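Local coordinates for protein phosphosugar isomerase (Escherichia coli O6:H1, PDB 5UQI) that binds arabinose-5-phosphate through its sugar isomerase (SIS) domain and probably interconverts it with ribulose 5-phosphate, a step that feeds lipopolysaccharide biosynthesis, at residues Val94-Asn99 and Asn118-Phe123; Glu105-Leu110 and His128-Ile133. One frame throughout, in Å; residues are numbered along the deposited sequence.

Interaction 1: residues Val94-Asn99 and Asn118-Phe123. With A5P (arabinose-5-phosphate), chain B.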
ATOM      1  N   VAL A  94       1.094 -11.485  -1.186  1.00 13.26           N
ATOM      2  CA  VAL A  94       1.397 -10.373  -2.127  1.00 13.35           C
ATOM      3  C   VAL A  94       0.381  -9.274  -1.911  1.00 14.26           C
ATOM      4  O   VAL A  94      -0.857  -9.530  -1.923  1.00 15.95           O
ATOM      5  CB  VAL A  94       1.415 -10.880  -3.600  1.00 13.88           C
ATOM      6  CG1 VAL A  94       1.712  -9.736  -4.546  1.00 14.00           C
ATOM      7  CG2 VAL A  94       2.422 -11.988  -3.796  1.00 14.05           C
ATOM      8  N   ILE A  95       0.861  -8.024  -1.729  1.00 12.72           N
ATOM      9  CA  ILE A  95      -0.027  -6.884  -1.698  1.00 12.81           C
ATOM     10  C   ILE A  95       0.266  -6.080  -2.943  1.00 13.74           C
ATOM     11  O   ILE A  95       1.395  -5.597  -3.123  1.00 14.45           O
ATOM     12  CB  ILE A  95       0.195  -5.986  -0.449  1.00 13.53           C
ATOM     13  CG1 ILE A  95      -0.121  -6.786   0.843  1.00 14.01           C
ATOM     14  CG2 ILE A  95      -0.605  -4.726  -0.537  1.00 14.57           C
ATOM     15  CD1 ILE A  95       0.137  -6.025   2.162  1.00 15.04           C
ATOM     16  N   LEU A  96      -0.712  -5.915  -3.811  1.00 11.82           N
ATOM     17  CA  LEU A  96      -0.510  -5.123  -5.017  1.00 12.71           C
ATOM     18  C   LEU A  96      -1.199  -3.774  -4.843  1.00 13.50           C
ATOM     19  O   LEU A  96      -2.389  -3.690  -4.506  1.00 14.23           O
ATOM     20  CB  LEU A  96      -1.138  -5.812  -6.239  1.00 12.82           C
ATOM     21  CG  LEU A  96      -0.499  -7.183  -6.499  1.00 14.67           C
ATOM     22  CD1 LEU A  96      -1.415  -8.350  -6.038  1.00 18.13           C
ATOM     23  CD2 LEU A  96      -0.088  -7.351  -7.959  1.00 15.83           C
ATOM     24  N   ILE A  97      -0.465  -2.671  -5.044  1.00 13.22           N
ATOM     25  CA  ILE A  97      -0.975  -1.321  -4.810  1.00 12.95           C
ATOM     26  C   ILE A  97      -1.153  -0.613  -6.112  1.00 15.47           C
ATOM     27  O   ILE A  97      -0.215  -0.505  -6.912  1.00 16.36           O
ATOM     28  CB  ILE A  97       0.001  -0.499  -3.881  1.00 14.64           C
ATOM     29  CG1 ILE A  97       0.156  -1.199  -2.539  1.00 16.23           C
ATOM     30  CG2 ILE A  97      -0.590   0.926  -3.734  1.00 15.05           C
ATOM     31  CD1 ILE A  97       1.046  -0.372  -1.566  1.00 18.31           C
ATOM     32  N   SER A  98      -2.383  -0.194  -6.377  1.00 14.01           N
ATOM     33  CA  SER A  98      -2.675   0.593  -7.573  1.00 15.17           C
ATOM     34  C   SER A  98      -3.898   1.462  -7.280  1.00 17.80           C
ATOM     35  O   SER A  98      -4.971   0.933  -6.972  1.00 17.23           O
ATOM     36  CB  SER A  98      -3.018  -0.345  -8.750  1.00 15.72           C
ATOM     37  OG  SER A  98      -3.545   0.369  -9.879  1.00 17.60           O
ATOM     38  N   ASN A  99      -3.746   2.778  -7.352  1.00 17.23           N
ATOM     39  CA  ASN A  99      -4.874   3.624  -6.959  1.00 18.79           C
ATOM     40  C   ASN A  99      -6.089   3.340  -7.872  1.00 19.30           C
ATOM     41  O   ASN A  99      -7.216   3.084  -7.382  1.00 18.66           O
ATOM     42  CB  ASN A  99      -4.467   5.095  -6.947  1.00 19.45           C
ATOM     43  CG  ASN A  99      -5.653   6.016  -6.616  1.00 25.02           C
ATOM     44  OD1 ASN A  99      -6.018   6.850  -7.436  1.00 31.11           O
ATOM     45  ND2 ASN A  99      -6.293   5.812  -5.470  1.00 22.91           N
ATOM     46  N   ASN A 118      -0.105 -17.815  -4.844  1.00 16.83           N
ATOM     47  CA  ASN A 118      -0.107 -17.002  -3.646  1.00 16.72           C
ATOM     48  C   ASN A 118      -1.399 -16.248  -3.324  1.00 15.22           C
ATOM     49  O   ASN A 118      -2.116 -15.806  -4.242  1.00 17.73           O
ATOM     50  CB  ASN A 118       1.017 -15.973  -3.787  1.00 16.18           C
ATOM     51  CG  ASN A 118       2.359 -16.619  -4.055  1.00 15.98           C
ATOM     52  OD1 ASN A 118       2.694 -16.971  -5.209  1.00 17.65           O
ATOM     53  ND2 ASN A 118       3.131 -16.746  -3.011  1.00 16.51           N
ATOM     54  N   TYR A 119      -1.628 -15.984  -2.042  1.00 16.41           N
ATOM     55  CA  TYR A 119      -2.743 -15.162  -1.622  1.00 15.12           C
ATOM     56  C   TYR A 119      -2.466 -13.711  -2.007  1.00 16.68           C
ATOM     57  O   TYR A 119      -1.343 -13.217  -1.737  1.00 17.26           O
ATOM     58  CB  TYR A 119      -2.864 -15.281  -0.103  1.00 17.40           C
ATOM     59  CG  TYR A 119      -4.175 -14.767   0.401  1.00 17.85           C
ATOM     60  CD1 TYR A 119      -4.395 -13.443   0.654  1.00 17.31           C
ATOM     61  CD2 TYR A 119      -5.263 -15.636   0.574  1.00 20.01           C
ATOM     62  CE1 TYR A 119      -5.614 -12.942   1.085  1.00 19.20           C
ATOM     63  CE2 TYR A 119      -6.473 -15.135   0.996  1.00 18.39           C
ATOM     64  CZ  TYR A 119      -6.659 -13.810   1.276  1.00 20.68           C
ATOM     65  OH  TYR A 119      -7.884 -13.302   1.721  1.00 23.15           O
ATOM     66  N   LEU A 120      -3.404 -13.112  -2.726  1.00 15.55           N
ATOM     67  CA  LEU A 120      -3.236 -11.762  -3.308  1.00 14.29           C
ATOM     68  C   LEU A 120      -4.146 -10.792  -2.612  1.00 16.09           C
ATOM     69  O   LEU A 120      -5.340 -10.983  -2.524  1.00 15.87           O
ATOM     70  CB  LEU A 120      -3.517 -11.743  -4.824  1.00 14.51           C
ATOM     71  CG  LEU A 120      -2.780 -12.805  -5.648  1.00 15.96           C
ATOM     72  CD1 LEU A 120      -3.269 -12.611  -7.105  1.00 17.23           C
ATOM     73  CD2 LEU A 120      -1.235 -12.713  -5.487  1.00 17.43           C
ATOM     74  N   ILE A 121      -3.583  -9.640  -2.186  1.00 13.19           N
ATOM     75  CA  ILE A 121      -4.327  -8.563  -1.573  1.00 14.44           C
ATOM     76  C   ILE A 121      -4.154  -7.349  -2.473  1.00 14.91           C
ATOM     77  O   ILE A 121      -3.048  -7.118  -2.952  1.00 15.53           O
ATOM     78  CB  ILE A 121      -3.686  -8.244  -0.181  1.00 15.09           C
ATOM     79  CG1 ILE A 121      -3.907  -9.472   0.734  1.00 15.90           C
ATOM     80  CG2 ILE A 121      -4.296  -6.985   0.439  1.00 15.89           C
ATOM     81  CD1 ILE A 121      -3.055  -9.352   1.992  1.00 15.78           C
ATOM     82  N   SER A 122      -5.202  -6.586  -2.709  1.00 13.39           N
ATOM     83  CA  SER A 122      -5.074  -5.348  -3.455  1.00 14.28           C
ATOM     84  C   SER A 122      -5.398  -4.145  -2.583  1.00 13.62           C
ATOM     85  O   SER A 122      -6.272  -4.206  -1.728  1.00 13.61           O
ATOM     86  CB  SER A 122      -5.939  -5.287  -4.730  1.00 14.73           C
ATOM     87  OG  SER A 122      -7.364  -5.411  -4.333  1.00 17.94           O
ATOM     88  N   PHE A 123      -4.655  -3.038  -2.777  1.00 13.24           N
ATOM     89  CA  PHE A 123      -5.055  -1.762  -2.228  1.00 14.09           C
ATOM     90  C   PHE A 123      -5.389  -0.870  -3.397  1.00 14.35           C
ATOM     91  O   PHE A 123      -4.473  -0.474  -4.181  1.00 15.22           O
ATOM     92  CB  PHE A 123      -3.826  -1.110  -1.504  1.00 15.82           C
ATOM     93  CG  PHE A 123      -3.423  -1.699  -0.146  1.00 16.03           C
ATOM     94  CD1 PHE A 123      -3.931  -2.882   0.387  1.00 16.55           C
ATOM     95  CD2 PHE A 123      -2.373  -1.060   0.583  1.00 19.29           C
ATOM     96  CE1 PHE A 123      -3.530  -3.354   1.625  1.00 17.52           C
ATOM     97  CE2 PHE A 123      -1.938  -1.571   1.806  1.00 18.50           C
ATOM     98  CZ  PHE A 123      -2.524  -2.689   2.350  1.00 20.84           C
TER
HETATM   99  C1  A5P B 201       1.414   8.452 -12.050  1.00 33.95           C
HETATM  100  O1  A5P B 201       0.917   9.289 -11.422  1.00 50.38           O
HETATM  101  C2  A5P B 201       2.082   7.386 -11.309  1.00 40.17           C
HETATM  102  O2  A5P B 201       3.101   7.817 -10.463  1.00 39.16           O
HETATM  103  C3  A5P B 201       0.954   6.698 -10.671  1.00 36.35           C
HETATM  104  O3  A5P B 201       1.174   6.359  -9.297  1.00 37.71           O
HETATM  105  C4  A5P B 201       1.030   5.552 -11.646  1.00 32.00           C
HETATM  106  O4  A5P B 201       0.482   5.939 -12.894  1.00 31.97           O
HETATM  107  C5  A5P B 201       0.342   4.318 -11.146  1.00 33.87           C
HETATM  108  O5  A5P B 201      -1.006   4.585 -11.031  1.00 27.00           O
HETATM  109  P   A5P B 201      -1.805   3.579 -10.084  1.00 27.07           P
HETATM  110  O1P A5P B 201      -1.553   3.941  -8.609  1.00 20.62           O
HETATM  111  O2P A5P B 201      -3.334   3.880 -10.521  1.00 24.90           O
HETATM  112  O3P A5P B 201      -1.297   2.249 -10.325  1.00 26.98           O
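Val94 N donates to Tyr119 O at 3.0 Å, the first of five backbone hydrogen bonds that join two parallel strands. Val94 O then accepts from Ile121 N, Leu96 N gives to Ile121 O, Leu96 O takes Phe123 N, and Ser98 N closes the ladder on Phe123 O. Weaker CA-H...O contacts fill in between them, such as Ile95 CA to Ile121 O at 3.3 Å.

Apolar contacts line both faces. On one, Ile95 CG2 stands over the centre of the Phe123 ring, 3.8 Å from its centroid and 8° off the normal, a CH-pi contact. Ile95 has CG2 anti to the backbone N and CG1 beside it (chi1 -63°); Ile95 CG1 meets Ile121 CB at 4.0 Å, so one beta-branched residue serves two neighbours. Ile97 CG1 reaches Phe123 CD2 obliquely. On the face that carries Val94, Leu96, Leu120 and Ser122, Val94 CB lies 3.7 Å from Leu120 CD2, the two side chains side by side and pointing the same way.

This is the middle of the parallel alpha/beta sheet of an SIS domain, with strand 46-50 beside 93-97 and strand 137-140 beside 120-124. Beta-branched and aromatic residues suit such extended, buried positions, and helix 32-41 covers Ile95 and Ile121.

Polar contacts gather where strand 93-97 runs out into the ligand site. There Asn99 N donates to phosphate O1P of arabinose-5-phosphate at 2.8 Å, and Ser98 OG to O3P at 3.0 Å. Ser98 OG also bonds to Gly101 N and Thr103 OG1. At the other end, Asn118 ND2 ties the approach to strand 120-124 to the carbonyls of Ala89 and Asp92.

Interaction 2: residues Glu105-Leu110 and His128-Ile133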
ATOM      1  N   GLU A 105       0.598  -2.265 -16.125  1.00 17.94           N
ATOM      2  CA  GLU A 105       1.746  -3.012 -15.619  1.00 17.03           C
ATOM      3  C   GLU A 105       1.413  -3.902 -14.427  1.00 17.46           C
ATOM      4  O   GLU A 105       2.019  -4.968 -14.263  1.00 21.10           O
ATOM      5  CB  GLU A 105       2.880  -2.003 -15.223  1.00 17.11           C
ATOM      6  CG  GLU A 105       3.434  -1.209 -16.402  1.00 18.95           C
ATOM      7  CD  GLU A 105       2.747   0.134 -16.599  1.00 22.99           C
ATOM      8  OE1 GLU A 105       1.525   0.301 -16.243  1.00 21.61           O
ATOM      9  OE2 GLU A 105       3.375   1.010 -17.208  1.00 22.22           O
ATOM     10  N   ILE A 106       0.476  -3.501 -13.575  1.00 15.90           N
ATOM     11  CA  ILE A 106       0.150  -4.290 -12.431  1.00 16.71           C
ATOM     12  C   ILE A 106      -0.771  -5.432 -12.844  1.00 16.92           C
ATOM     13  O   ILE A 106      -0.577  -6.534 -12.385  1.00 17.09           O
ATOM     14  CB  ILE A 106      -0.517  -3.427 -11.317  1.00 17.11           C
ATOM     15  CG1 ILE A 106       0.382  -2.260 -10.925  1.00 18.96           C
ATOM     16  CG2 ILE A 106      -0.896  -4.266 -10.112  1.00 17.45           C
ATOM     17  CD1 ILE A 106       1.704  -2.768 -10.291  1.00 19.44           C
ATOM     18  N   LEU A 107      -1.717  -5.142 -13.730  1.00 17.41           N
ATOM     19  CA  LEU A 107      -2.579  -6.288 -14.155  1.00 17.72           C
ATOM     20  C   LEU A 107      -1.769  -7.360 -14.877  1.00 19.16           C
ATOM     21  O   LEU A 107      -2.188  -8.536 -14.857  1.00 18.06           O
ATOM     22  CB  LEU A 107      -3.660  -5.829 -15.097  1.00 18.40           C
ATOM     23  CG  LEU A 107      -4.523  -4.740 -14.522  1.00 17.80           C
ATOM     24  CD1 LEU A 107      -5.561  -4.232 -15.526  1.00 20.31           C
ATOM     25  CD2 LEU A 107      -5.281  -5.111 -13.269  1.00 18.95           C
ATOM     26  N   ALA A 108      -0.681  -6.961 -15.565  1.00 17.02           N
ATOM     27  CA  ALA A 108       0.177  -7.914 -16.270  1.00 17.25           C
ATOM     28  C   ALA A 108       0.819  -8.952 -15.381  1.00 16.68           C
ATOM     29  O   ALA A 108       1.221 -10.021 -15.857  1.00 18.19           O
ATOM     30  CB  ALA A 108       1.268  -7.162 -17.022  1.00 17.82           C
ATOM     31  N   THR A 109       0.922  -8.678 -14.067  1.00 14.77           N
ATOM     32  CA  THR A 109       1.450  -9.663 -13.189  1.00 14.92           C
ATOM     33  C   THR A 109       0.489 -10.800 -12.824  1.00 14.85           C
ATOM     34  O   THR A 109       0.868 -11.819 -12.224  1.00 16.40           O
ATOM     35  CB  THR A 109       1.892  -9.069 -11.823  1.00 15.89           C
ATOM     36  OG1 THR A 109       0.768  -8.652 -11.061  1.00 16.07           O
ATOM     37  CG2 THR A 109       2.912  -7.916 -11.979  1.00 16.68           C
ATOM     38  N   LEU A 110      -0.816 -10.559 -13.088  1.00 16.80           N
ATOM     39  CA  LEU A 110      -1.839 -11.428 -12.465  1.00 17.70           C
ATOM     40  C   LEU A 110      -1.936 -12.892 -13.010  1.00 16.84           C
ATOM     41  O   LEU A 110      -2.030 -13.808 -12.221  1.00 18.38           O
ATOM     42  CB  LEU A 110      -3.217 -10.756 -12.512  1.00 17.83           C
ATOM     43  CG  LEU A 110      -3.280  -9.486 -11.659  1.00 19.33           C
ATOM     44  CD1 LEU A 110      -4.581  -8.817 -11.956  1.00 19.59           C
ATOM     45  CD2 LEU A 110      -3.199  -9.834 -10.184  1.00 20.25           C
ATOM     46  N   HIS A 128     -14.427  -2.659  -7.365  1.00 19.77           N
ATOM     47  CA  HIS A 128     -14.843  -3.038  -8.706  1.00 22.74           C
ATOM     48  C   HIS A 128     -13.738  -2.951  -9.742  1.00 23.73           C
ATOM     49  O   HIS A 128     -13.958  -3.244 -10.931  1.00 24.52           O
ATOM     50  CB  HIS A 128     -16.069  -2.200  -9.189  1.00 25.40           C
ATOM     51  CG  HIS A 128     -17.262  -2.328  -8.301  1.00 27.66           C
ATOM     52  ND1 HIS A 128     -18.066  -3.454  -8.303  1.00 29.98           N
ATOM     53  CD2 HIS A 128     -17.757  -1.510  -7.342  1.00 30.71           C
ATOM     54  CE1 HIS A 128     -19.019  -3.312  -7.399  1.00 27.57           C
ATOM     55  NE2 HIS A 128     -18.863  -2.137  -6.807  1.00 31.68           N
ATOM     56  N   SER A 129     -12.541  -2.536  -9.310  1.00 21.24           N
ATOM     57  CA  SER A 129     -11.452  -2.374 -10.276  1.00 20.31           C
ATOM     58  C   SER A 129     -10.988  -3.744 -10.734  1.00 18.89           C
ATOM     59  O   SER A 129     -11.170  -4.737 -10.022  1.00 19.01           O
ATOM     60  CB  SER A 129     -10.296  -1.533  -9.679  1.00 20.06           C
ATOM     61  OG  SER A 129      -9.658  -2.242  -8.606  1.00 19.26           O
ATOM     62  N   SER A 130     -10.331  -3.774 -11.895  1.00 18.93           N
ATOM     63  CA  SER A 130      -9.792  -4.999 -12.462  1.00 20.33           C
ATOM     64  C   SER A 130      -8.884  -5.728 -11.498  1.00 18.31           C
ATOM     65  O   SER A 130      -8.997  -6.904 -11.274  1.00 19.24           O
ATOM     66  CB  SER A 130      -9.059  -4.709 -13.776  1.00 22.22           C
ATOM     67  OG  SER A 130      -9.984  -4.181 -14.762  1.00 24.87           O
ATOM     68  N   LEU A 131      -7.966  -4.975 -10.883  1.00 17.89           N
ATOM     69  CA  LEU A 131      -7.094  -5.595  -9.899  1.00 14.39           C
ATOM     70  C   LEU A 131      -7.826  -6.187  -8.666  1.00 14.30           C
ATOM     71  O   LEU A 131      -7.566  -7.306  -8.267  1.00 17.54           O
ATOM     72  CB  LEU A 131      -6.048  -4.540  -9.378  1.00 15.63           C
ATOM     73  CG  LEU A 131      -5.083  -5.092  -8.334  1.00 14.88           C
ATOM     74  CD1 LEU A 131      -4.224  -6.224  -8.850  1.00 15.51           C
ATOM     75  CD2 LEU A 131      -4.155  -3.940  -7.883  1.00 14.94           C
ATOM     76  N   ALA A 132      -8.741  -5.394  -8.101  1.00 15.79           N
ATOM     77  CA  ALA A 132      -9.473  -5.775  -6.913  1.00 16.12           C
ATOM     78  C   ALA A 132     -10.321  -7.038  -7.136  1.00 16.27           C
ATOM     79  O   ALA A 132     -10.316  -7.908  -6.290  1.00 16.85           O
ATOM     80  CB  ALA A 132     -10.313  -4.632  -6.441  1.00 16.06           C
ATOM     81  N   ILE A 133     -10.944  -7.082  -8.315  1.00 20.55           N
ATOM     82  CA  ILE A 133     -11.755  -8.248  -8.711  1.00 22.85           C
ATOM     83  C   ILE A 133     -10.932  -9.524  -8.809  1.00 22.33           C
ATOM     84  O   ILE A 133     -11.436 -10.628  -8.566  1.00 22.73           O
ATOM     85  CB  ILE A 133     -12.450  -7.965 -10.089  1.00 25.46           C
ATOM     86  CG1 ILE A 133     -13.575  -6.960  -9.896  1.00 30.96           C
ATOM     87  CG2 ILE A 133     -12.982  -9.241 -10.757  1.00 34.21           C
ATOM     88  CD1 ILE A 133     -14.705  -7.401  -8.988  1.00 36.66           C
TER
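Short helices that follow strands of the parallel sheet pack together on the same side of it: helix 130-134 lies on helix 104-107 and, after the turn Leu107-Leu110, on the first residue of helix 110-116. Leu131 is where they meet. Its side chain forks between two partners: Leu131 CD2 lies 4.0 Å from Ile106 CG2, while Leu131 CD1 is 4.0 Å from Leu110 CD2, the two leucine side chains crossing at about a right angle. CG of Leu131 stands anti to its backbone N (chi1 180°), and chi2 of 62° then sets CD1 against Leu110. Leu107 presses on the start of helix 130-134 instead: its CD2 is 3.6 Å from Leu131 N and 3.8 Å from Ser130 CB. A forked leucine suits this seam, since it can fill the gap between two partners.

Polar groups fix the backbones around it. Ser129 is the N-cap of helix 130-134, its OG accepting a weak bond from Ala132 N. Ser130, at the more open border, keeps its CB against Leu107 while its OG bonds to Glu102. Within residues 105-110 a type I turn runs from Leu107 to Leu110, and Ile106 O takes two donors of Thr109, its N and its OG1 (2.8 Å). Ile106 also packs on Val51 of the sugar-phosphate pocket. Helices following parallel strands and layered over one face of the sheet are typical of the Rossmann-like alpha/beta fold of SIS domains.

In the fold
Both contacts join the same two strand-to-helix units: interaction 1 pairs strands 93-97 and 120-124, and interaction 2 pairs the helices that follow them, 104-107 (with the start of helix 110-116) and 130-134. The centre of interaction 1 lies about 8 Å from the centre of the chain, deep in the core, that of interaction 2 about 14 Å, with Leu107 and Ser130 partly exposed. Accordingly the first is held by a backbone ladder with apolar cover, the second by aliphatic side chains. They meet directly: Leu131 CG packs on Ser122 CB at 3.7 Å, and Leu96 CD2 on Thr109 OG1 at 3.5 Å. The phosphate site opens off the end of strand 93-97, with Ile106 nearby.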